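Local coordinates for protein PA-I Galactophilic Lectin (Enterobacter cloacae, PDB 6YGQ) that probably binds galactose-type sugars through a calcium ion, as a lectin related to the PA-IL family, at residues E48-S62 and D127-A140. Residues are numbered along the deposited sequence; the frame is centred on the assembly and turned at random.
With CA (calcium ion), chain E.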
ATOM      1  N   GLU A  48       8.939 -21.419   2.335  1.00 36.02           N
ATOM      2  CA  GLU A  48       9.337 -20.438   1.337  1.00 33.85           C
ATOM      3  C   GLU A  48       9.003 -19.036   1.838  1.00 31.62           C
ATOM      4  O   GLU A  48       8.079 -18.841   2.632  1.00 31.77           O
ATOM      5  CB  GLU A  48       8.635 -20.719   0.005  1.00 31.58           C
ATOM      6  CG  GLU A  48       9.058 -22.039  -0.641  1.00 35.22           C
ATOM      7  CD  GLU A  48       8.307 -22.350  -1.927  1.00 37.09           C
ATOM      8  OE1 GLU A  48       7.248 -21.737  -2.174  1.00 36.32           O
ATOM      9  OE2 GLU A  48       8.777 -23.218  -2.693  1.00 39.62           O
ATOM     10  N   ILE A  49       9.778 -18.055   1.384  1.00 24.94           N
ATOM     11  CA  ILE A  49       9.591 -16.660   1.771  1.00 22.33           C
ATOM     12  C   ILE A  49       9.152 -15.885   0.537  1.00 21.56           C
ATOM     13  O   ILE A  49       9.836 -15.906  -0.493  1.00 23.65           O
ATOM     14  CB  ILE A  49      10.870 -16.055   2.372  1.00 23.66           C
ATOM     15  CG1 ILE A  49      11.353 -16.895   3.555  1.00 25.56           C
ATOM     16  CG2 ILE A  49      10.618 -14.617   2.810  1.00 22.37           C
ATOM     17  CD1 ILE A  49      12.673 -16.429   4.140  1.00 27.86           C
ATOM     18  N   ILE A  50       8.015 -15.195   0.642  1.00 19.26           N
ATOM     19  CA  ILE A  50       7.483 -14.409  -0.458  1.00 19.74           C
ATOM     20  C   ILE A  50       7.100 -13.026   0.048  1.00 19.38           C
ATOM     21  O   ILE A  50       6.891 -12.806   1.243  1.00 19.76           O
ATOM     22  CB  ILE A  50       6.268 -15.085  -1.136  1.00 18.73           C
ATOM     23  CG1 ILE A  50       5.100 -15.237  -0.160  1.00 19.17           C
ATOM     24  CG2 ILE A  50       6.665 -16.441  -1.703  1.00 18.32           C
ATOM     25  CD1 ILE A  50       3.788 -15.590  -0.838  1.00 18.08           C
ATOM     26  N   THR A  51       7.010 -12.089  -0.891  1.00 16.68           N
ATOM     27  CA  THR A  51       6.568 -10.731  -0.608  1.00 16.76           C
ATOM     28  C   THR A  51       5.407 -10.398  -1.530  1.00 15.99           C
ATOM     29  O   THR A  51       5.488 -10.622  -2.742  1.00 17.35           O
ATOM     30  CB  THR A  51       7.709  -9.726  -0.791  1.00 17.53           C
ATOM     31  OG1 THR A  51       8.655  -9.881   0.276  1.00 17.58           O
ATOM     32  CG2 THR A  51       7.170  -8.304  -0.802  1.00 17.61           C
ATOM     33  N   ILE A  52       4.330  -9.873  -0.954  1.00 15.17           N
ATOM     34  CA  ILE A  52       3.146  -9.470  -1.703  1.00 14.41           C
ATOM     35  C   ILE A  52       2.988  -7.963  -1.555  1.00 15.08           C
ATOM     36  O   ILE A  52       3.079  -7.432  -0.441  1.00 16.03           O
ATOM     37  CB  ILE A  52       1.885 -10.207  -1.215  1.00 14.39           C
ATOM     38  CG1 ILE A  52       2.112 -11.721  -1.213  1.00 13.72           C
ATOM     39  CG2 ILE A  52       0.695  -9.852  -2.097  1.00 14.31           C
ATOM     40  CD1 ILE A  52       1.174 -12.480  -0.291  1.00 12.98           C
ATOM     41  N   LEU A  53       2.760  -7.279  -2.677  1.00 14.41           N
ATOM     42  CA  LEU A  53       2.584  -5.832  -2.712  1.00 14.46           C
ATOM     43  C   LEU A  53       1.325  -5.495  -3.495  1.00 13.10           C
ATOM     44  O   LEU A  53       1.050  -6.115  -4.526  1.00 13.69           O
ATOM     45  CB  LEU A  53       3.784  -5.142  -3.360  1.00 16.82           C
ATOM     46  CG  LEU A  53       5.157  -5.530  -2.815  1.00 20.23           C
ATOM     47  CD1 LEU A  53       6.251  -4.972  -3.712  1.00 23.01           C
ATOM     48  CD2 LEU A  53       5.313  -5.036  -1.388  1.00 20.53           C
ATOM     49  N   ALA A  54       0.576  -4.495  -3.028  1.00 14.25           N
ATOM     50  CA  ALA A  54      -0.710  -4.205  -3.643  1.00 14.03           C
ATOM     51  C   ALA A  54      -1.025  -2.717  -3.612  1.00 14.46           C
ATOM     52  O   ALA A  54      -0.502  -1.959  -2.793  1.00 14.46           O
ATOM     53  CB  ALA A  54      -1.838  -4.985  -2.951  1.00 12.15           C
ATOM     54  N   SER A  55      -1.907  -2.319  -4.528  1.00 13.48           N
ATOM     55  CA  SER A  55      -2.395  -0.952  -4.629  1.00 12.34           C
ATOM     56  C   SER A  55      -3.732  -0.987  -5.354  1.00 12.82           C
ATOM     57  O   SER A  55      -4.070  -1.970  -6.018  1.00 13.89           O
ATOM     58  CB  SER A  55      -1.401  -0.053  -5.372  1.00 12.57           C
ATOM     59  OG  SER A  55      -1.247  -0.473  -6.719  1.00 14.67           O
ATOM     60  N   GLY A  56      -4.490   0.093  -5.218  1.00 13.17           N
ATOM     61  CA  GLY A  56      -5.706   0.280  -5.983  1.00 13.88           C
ATOM     62  C   GLY A  56      -6.870   0.706  -5.111  1.00 13.31           C
ATOM     63  O   GLY A  56      -6.807   0.707  -3.884  1.00 13.13           O
ATOM     64  N   TRP A  57      -7.954   1.076  -5.790  1.00 11.61           N
ATOM     65  CA  TRP A  57      -9.185   1.502  -5.139  1.00 12.59           C
ATOM     66  C   TRP A  57     -10.315   0.555  -5.519  1.00 14.21           C
ATOM     67  O   TRP A  57     -10.531   0.281  -6.704  1.00 14.84           O
ATOM     68  CB  TRP A  57      -9.569   2.930  -5.536  1.00 12.17           C
ATOM     69  CG  TRP A  57      -8.601   3.987  -5.095  1.00 12.92           C
ATOM     70  CD1 TRP A  57      -7.825   4.769  -5.901  1.00 14.55           C
ATOM     71  CD2 TRP A  57      -8.316   4.392  -3.750  1.00 13.04           C
ATOM     72  NE1 TRP A  57      -7.072   5.633  -5.143  1.00 14.53           N
ATOM     73  CE2 TRP A  57      -7.354   5.421  -3.818  1.00 13.89           C
ATOM     74  CE3 TRP A  57      -8.779   3.983  -2.495  1.00 13.17           C
ATOM     75  CZ2 TRP A  57      -6.846   6.046  -2.680  1.00 15.33           C
ATOM     76  CZ3 TRP A  57      -8.272   4.602  -1.368  1.00 14.42           C
ATOM     77  CH2 TRP A  57      -7.315   5.621  -1.467  1.00 15.27           C
ATOM     78  N   ALA A  58     -11.043   0.076  -4.514  1.00 14.64           N
ATOM     79  CA  ALA A  58     -12.204  -0.772  -4.736  1.00 15.17           C
ATOM     80  C   ALA A  58     -13.328  -0.319  -3.821  1.00 17.45           C
ATOM     81  O   ALA A  58     -13.086   0.078  -2.678  1.00 20.03           O
ATOM     82  CB  ALA A  58     -11.878  -2.248  -4.480  1.00 14.23           C
ATOM     83  N   ARG A  59     -14.553  -0.372  -4.328  1.00 15.84           N
ATOM     84  CA  ARG A  59     -15.737  -0.060  -3.540  1.00 17.61           C
ATOM     85  C   ARG A  59     -16.385  -1.357  -3.074  1.00 16.50           C
ATOM     86  O   ARG A  59     -16.531  -2.299  -3.860  1.00 16.70           O
ATOM     87  CB  ARG A  59     -16.734   0.768  -4.352  1.00 21.51           C
ATOM     88  CG  ARG A  59     -16.231   2.151  -4.732  1.00 27.61           C
ATOM     89  CD  ARG A  59     -16.854   2.619  -6.038  1.00 36.26           C
ATOM     90  NE  ARG A  59     -18.254   3.000  -5.871  1.00 44.12           N
ATOM     91  CZ  ARG A  59     -19.188   2.874  -6.810  1.00 49.37           C
ATOM     92  NH1 ARG A  59     -18.884   2.372  -8.000  1.00 50.06           N
ATOM     93  NH2 ARG A  59     -20.433   3.253  -6.557  1.00 52.50           N
ATOM     94  N   ASN A  60     -16.762  -1.410  -1.797  1.00 18.62           N
ATOM     95  CA  ASN A  60     -17.515  -2.536  -1.263  1.00 18.87           C
ATOM     96  C   ASN A  60     -19.014  -2.258  -1.232  1.00 20.77           C
ATOM     97  O   ASN A  60     -19.768  -3.023  -0.621  1.00 22.55           O
ATOM     98  CB  ASN A  60     -17.008  -2.913   0.135  1.00 20.06           C
ATOM     99  CG  ASN A  60     -17.076  -1.765   1.127  1.00 24.34           C
ATOM    100  OD1 ASN A  60     -17.673  -0.724   0.857  1.00 25.88           O
ATOM    101  ND2 ASN A  60     -16.459  -1.957   2.288  1.00 27.27           N
ATOM    102  N   GLY A  61     -19.456  -1.190  -1.885  1.00 17.45           N
ATOM    103  CA  GLY A  61     -20.866  -0.854  -1.953  1.00 19.45           C
ATOM    104  C   GLY A  61     -21.063   0.297  -2.916  1.00 19.00           C
ATOM    105  O   GLY A  61     -20.109   0.822  -3.494  1.00 17.72           O
ATOM    106  N   SER A  62     -22.327   0.689  -3.078  1.00 20.60           N
ATOM    107  CA  SER A  62     -22.671   1.759  -4.005  1.00 21.78           C
ATOM    108  C   SER A  62     -22.553   3.148  -3.392  1.00 22.82           C
ATOM    109  O   SER A  62     -22.475   4.131  -4.138  1.00 22.75           O
ATOM    110  CB  SER A  62     -24.100   1.567  -4.530  1.00 24.31           C
ATOM    111  OG  SER A  62     -24.220   0.364  -5.269  1.00 23.76           O
ATOM    112  N   ASP A 127     -22.371  -5.823  -5.405  1.00 17.28           N
ATOM    113  CA  ASP A 127     -22.465  -4.372  -5.508  1.00 15.94           C
ATOM    114  C   ASP A 127     -21.104  -3.703  -5.361  1.00 14.33           C
ATOM    115  O   ASP A 127     -21.036  -2.481  -5.191  1.00 15.13           O
ATOM    116  CB  ASP A 127     -23.444  -3.817  -4.471  1.00 18.02           C
ATOM    117  CG  ASP A 127     -23.010  -4.085  -3.046  1.00 18.61           C
ATOM    118  OD1 ASP A 127     -21.931  -4.684  -2.845  1.00 17.22           O
ATOM    119  OD2 ASP A 127     -23.761  -3.695  -2.125  1.00 19.83           O
ATOM    120  N   ASN A 128     -20.021  -4.474  -5.423  1.00 14.29           N
ATOM    121  CA  ASN A 128     -18.687  -3.914  -5.309  1.00 14.55           C
ATOM    122  C   ASN A 128     -18.222  -3.390  -6.667  1.00 15.03           C
ATOM    123  O   ASN A 128     -18.928  -3.478  -7.675  1.00 15.52           O
ATOM    124  CB  ASN A 128     -17.718  -4.957  -4.756  1.00 13.87           C
ATOM    125  CG  ASN A 128     -18.086  -5.403  -3.357  1.00 15.69           C
ATOM    126  OD1 ASN A 128     -18.985  -4.841  -2.734  1.00 16.58           O
ATOM    127  ND2 ASN A 128     -17.394  -6.417  -2.856  1.00 17.36           N
ATOM    128  N   ALA A 129     -17.019  -2.827  -6.689  1.00 17.25           N
ATOM    129  CA  ALA A 129     -16.462  -2.276  -7.914  1.00 18.85           C
ATOM    130  C   ALA A 129     -14.962  -2.111  -7.738  1.00 18.33           C
ATOM    131  O   ALA A 129     -14.467  -1.970  -6.617  1.00 16.33           O
ATOM    132  CB  ALA A 129     -17.109  -0.931  -8.271  1.00 22.19           C
ATOM    133  N   GLY A 130     -14.248  -2.135  -8.858  1.00 18.89           N
ATOM    134  CA  GLY A 130     -12.822  -1.892  -8.847  1.00 18.00           C
ATOM    135  C   GLY A 130     -12.007  -3.149  -8.634  1.00 16.12           C
ATOM    136  O   GLY A 130     -12.519  -4.258  -8.458  1.00 14.47           O
ATOM    137  N   GLU A 131     -10.690  -2.957  -8.641  1.00 17.39           N
ATOM    138  CA  GLU A 131      -9.753  -4.064  -8.566  1.00 16.46           C
ATOM    139  C   GLU A 131      -8.462  -3.584  -7.922  1.00 14.73           C
ATOM    140  O   GLU A 131      -8.120  -2.399  -7.993  1.00 14.57           O
ATOM    141  CB  GLU A 131      -9.455  -4.640  -9.958  1.00 16.92           C
ATOM    142  CG  GLU A 131      -8.646  -3.685 -10.826  1.00 18.73           C
ATOM    143  CD  GLU A 131      -8.515  -4.124 -12.274  1.00 22.10           C
ATOM    144  OE1 GLU A 131      -9.168  -5.109 -12.678  1.00 22.89           O
ATOM    145  OE2 GLU A 131      -7.749  -3.466 -13.009  1.00 24.78           O
ATOM    146  N   PHE A 132      -7.747  -4.515  -7.301  1.00 14.45           N
ATOM    147  CA  PHE A 132      -6.411  -4.259  -6.792  1.00 13.95           C
ATOM    148  C   PHE A 132      -5.390  -4.849  -7.759  1.00 15.11           C
ATOM    149  O   PHE A 132      -5.617  -5.912  -8.346  1.00 16.93           O
ATOM    150  CB  PHE A 132      -6.206  -4.861  -5.399  1.00 12.24           C
ATOM    151  CG  PHE A 132      -7.074  -4.251  -4.324  1.00 12.61           C
ATOM    152  CD1 PHE A 132      -7.425  -2.912  -4.358  1.00 12.76           C
ATOM    153  CD2 PHE A 132      -7.532  -5.028  -3.269  1.00 13.45           C
ATOM    154  CE1 PHE A 132      -8.221  -2.361  -3.366  1.00 12.84           C
ATOM    155  CE2 PHE A 132      -8.326  -4.483  -2.274  1.00 12.35           C
ATOM    156  CZ  PHE A 132      -8.670  -3.149  -2.323  1.00 11.91           C
ATOM    157  N   SER A 133      -4.281  -4.138  -7.937  1.00 14.46           N
ATOM    158  CA  SER A 133      -3.110  -4.664  -8.623  1.00 15.84           C
ATOM    159  C   SER A 133      -2.161  -5.237  -7.578  1.00 16.18           C
ATOM    160  O   SER A 133      -1.798  -4.545  -6.622  1.00 16.32           O
ATOM    161  CB  SER A 133      -2.411  -3.568  -9.425  1.00 17.39           C
ATOM    162  OG  SER A 133      -3.228  -3.124 -10.490  1.00 20.01           O
ATOM    163  N   VAL A 134      -1.763  -6.495  -7.758  1.00 14.87           N
ATOM    164  CA  VAL A 134      -0.965  -7.211  -6.770  1.00 15.55           C
ATOM    165  C   VAL A 134       0.242  -7.844  -7.447  1.00 16.51           C
ATOM    166  O   VAL A 134       0.122  -8.439  -8.524  1.00 16.55           O
ATOM    167  CB  VAL A 134      -1.796  -8.291  -6.043  1.00 15.58           C
ATOM    168  CG1 VAL A 134      -0.989  -8.898  -4.906  1.00 15.66           C
ATOM    169  CG2 VAL A 134      -3.110  -7.715  -5.532  1.00 14.18           C
ATOM    170  N   GLU A 135       1.403  -7.718  -6.807  1.00 17.68           N
ATOM    171  CA  GLU A 135       2.634  -8.366  -7.234  1.00 20.55           C
ATOM    172  C   GLU A 135       3.097  -9.332  -6.150  1.00 19.87           C
ATOM    173  O   GLU A 135       2.918  -9.074  -4.955  1.00 18.62           O
ATOM    174  CB  GLU A 135       3.739  -7.336  -7.519  1.00 22.38           C
ATOM    175  CG  GLU A 135       3.363  -6.258  -8.528  1.00 23.75           C
ATOM    176  CD  GLU A 135       4.208  -4.998  -8.390  1.00 25.30           C
ATOM    177  OE1 GLU A 135       5.270  -5.051  -7.729  1.00 25.35           O
ATOM    178  OE2 GLU A 135       3.811  -3.952  -8.947  1.00 26.85           O
ATOM    179  N   VAL A 136       3.695 -10.448  -6.569  1.00 15.22           N
ATOM    180  CA  VAL A 136       4.218 -11.457  -5.654  1.00 15.33           C
ATOM    181  C   VAL A 136       5.663 -11.754  -6.033  1.00 16.94           C
ATOM    182  O   VAL A 136       5.956 -12.036  -7.202  1.00 18.58           O
ATOM    183  CB  VAL A 136       3.384 -12.752  -5.678  1.00 16.23           C
ATOM    184  CG1 VAL A 136       3.898 -13.737  -4.632  1.00 17.45           C
ATOM    185  CG2 VAL A 136       1.915 -12.444  -5.449  1.00 14.86           C
ATOM    186  N   TYR A 137       6.555 -11.710  -5.045  1.00 18.97           N
ATOM    187  CA  TYR A 137       7.982 -11.914  -5.247  1.00 20.29           C
ATOM    188  C   TYR A 137       8.477 -13.068  -4.388  1.00 21.01           C
ATOM    189  O   TYR A 137       8.011 -13.261  -3.262  1.00 21.46           O
ATOM    190  CB  TYR A 137       8.776 -10.645  -4.896  1.00 20.69           C
ATOM    191  CG  TYR A 137       8.430  -9.456  -5.753  1.00 21.36           C
ATOM    192  CD1 TYR A 137       7.387  -8.605  -5.411  1.00 19.58           C
ATOM    193  CD2 TYR A 137       9.144  -9.184  -6.910  1.00 23.38           C
ATOM    194  CE1 TYR A 137       7.067  -7.519  -6.199  1.00 18.79           C
ATOM    195  CE2 TYR A 137       8.832  -8.103  -7.702  1.00 23.03           C
ATOM    196  CZ  TYR A 137       7.795  -7.273  -7.342  1.00 20.70           C
ATOM    197  OH  TYR A 137       7.488  -6.194  -8.138  1.00 21.33           O
ATOM    198  N   ARG A 138       9.427 -13.829  -4.927  1.00 21.95           N
ATOM    199  CA  ARG A 138      10.114 -14.871  -4.176  1.00 23.35           C
ATOM    200  C   ARG A 138      11.350 -14.270  -3.515  1.00 23.46           C
ATOM    201  O   ARG A 138      12.137 -13.580  -4.174  1.00 24.06           O
ATOM    202  CB  ARG A 138      10.507 -16.026  -5.098  1.00 26.37           C
ATOM    203  CG  ARG A 138      11.076 -17.244  -4.383  1.00 31.43           C
ATOM    204  CD  ARG A 138      10.004 -18.292  -4.101  1.00 37.46           C
ATOM    205  NE  ARG A 138       9.372 -18.791  -5.321  1.00 50.74           N
ATOM    206  CZ  ARG A 138       8.441 -19.741  -5.353  1.00 76.74           C
ATOM    207  NH1 ARG A 138       8.026 -20.310  -4.228  1.00 87.91           N
ATOM    208  NH2 ARG A 138       7.925 -20.125  -6.512  1.00 90.70           N
ATOM    209  N   GLU A 139      11.515 -14.524  -2.220  1.00 27.69           N
ATOM    210  CA  GLU A 139      12.626 -13.978  -1.458  1.00 28.29           C
ATOM    211  C   GLU A 139      13.590 -15.086  -1.050  1.00 31.03           C
ATOM    212  O   GLU A 139      13.222 -16.259  -0.939  1.00 30.77           O
ATOM    213  CB  GLU A 139      12.139 -13.243  -0.203  1.00 26.08           C
ATOM    214  CG  GLU A 139      11.104 -12.165  -0.461  1.00 23.72           C
ATOM    215  CD  GLU A 139      11.706 -10.877  -0.993  1.00 25.29           C
ATOM    216  OE1 GLU A 139      12.865 -10.897  -1.458  1.00 27.20           O
ATOM    217  OE2 GLU A 139      11.011  -9.841  -0.947  1.00 25.46           O
ATOM    218  N   ALA A 140      14.839 -14.691  -0.822  1.00 37.63           N
ATOM    219  CA  ALA A 140      15.870 -15.615  -0.368  1.00 41.19           C
ATOM    220  C   ALA A 140      15.856 -15.691   1.155  1.00 42.62           C
ATOM    221  O   ALA A 140      15.586 -14.696   1.829  1.00 40.48           O
ATOM    222  CB  ALA A 140      17.235 -15.180  -0.869  1.00 40.71           C
TER
HETATM  223 CA    CA E 201     -20.505  -5.261  -0.968  1.00 15.57          CA
HETATM  224  O   HOH W   1       0.725  -2.825  -6.599  1.00 18.53           O
HETATM  225  O   HOH W   2      -3.442  -0.392  -8.928  1.00 27.29           O
HETATM  226  O   HOH W   3     -10.039  -0.226  -9.382  1.00 16.13           O
HETATM  227  O   HOH W   4     -19.946  -0.118  -6.238  1.00 22.36           O
HETATM  228  O   HOH W   5     -22.247   0.114  -7.119  1.00 21.10           O
HETATM  229  O   HOH W   6     -24.426  -0.822  -1.682  1.00 23.00           O
HETATM  230  O   HOH W   7     -22.718  -4.479  -0.000  1.00 20.90           O
HETATM  231  O   HOH W   8     -20.452  -5.284   1.507  1.00 17.64           O
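The Tyr137 ring meets Leu53 across the strands, CD1 of Leu53 lying 3.7 Å from CE1 of Tyr137, while at the ring's edge, in its plane, the Tyr137 hydroxyl gives its proton to OE1 of Glu135. On the guanidinium of Arg138, OE1 of Glu48 sits in plane at the edge, 2.6 Å from NH1. This salt bridge has the carboxylate turned 86° from the guanidinium, and the bends at chi2 and chi3 fold the long arginine back to reach it. The Arg59 guanidinium carries a water over one face and Ser62 O at its edge.

Between these groups, residues 49-55 run antiparallel to 129-139. The β-branched Ile52 and Val134 suit extended backbone and press tightly, CG2 of Ile52 to CG1 of Val134 being 3.4 Å, on the face that packs against Leu116. On the other face the Thr51 hydroxyl OG1 donates its hydrogen to the anti lone pair of Glu139 OE2 (2.7 Å); Glu139 also pairs with Arg105 of the second subunit. Gly56 and Gly130 adopt backbone angles at which a CB would jam against the preceding carbonyl O, where the pairing is interrupted and a water joins Trp57 O to Glu131 N.

Past this interruption, backbone O of Asn60 and side-chain OD1 of Asp127 and Asn128 each bind calcium at 2.4 Å, Asn128 ND2 being held by Ala32 O, with Asp120 and Gln124 completing the protein ligands: the calcium site of a PA-IL-like β-sandwich lectin, where sugar probably binds.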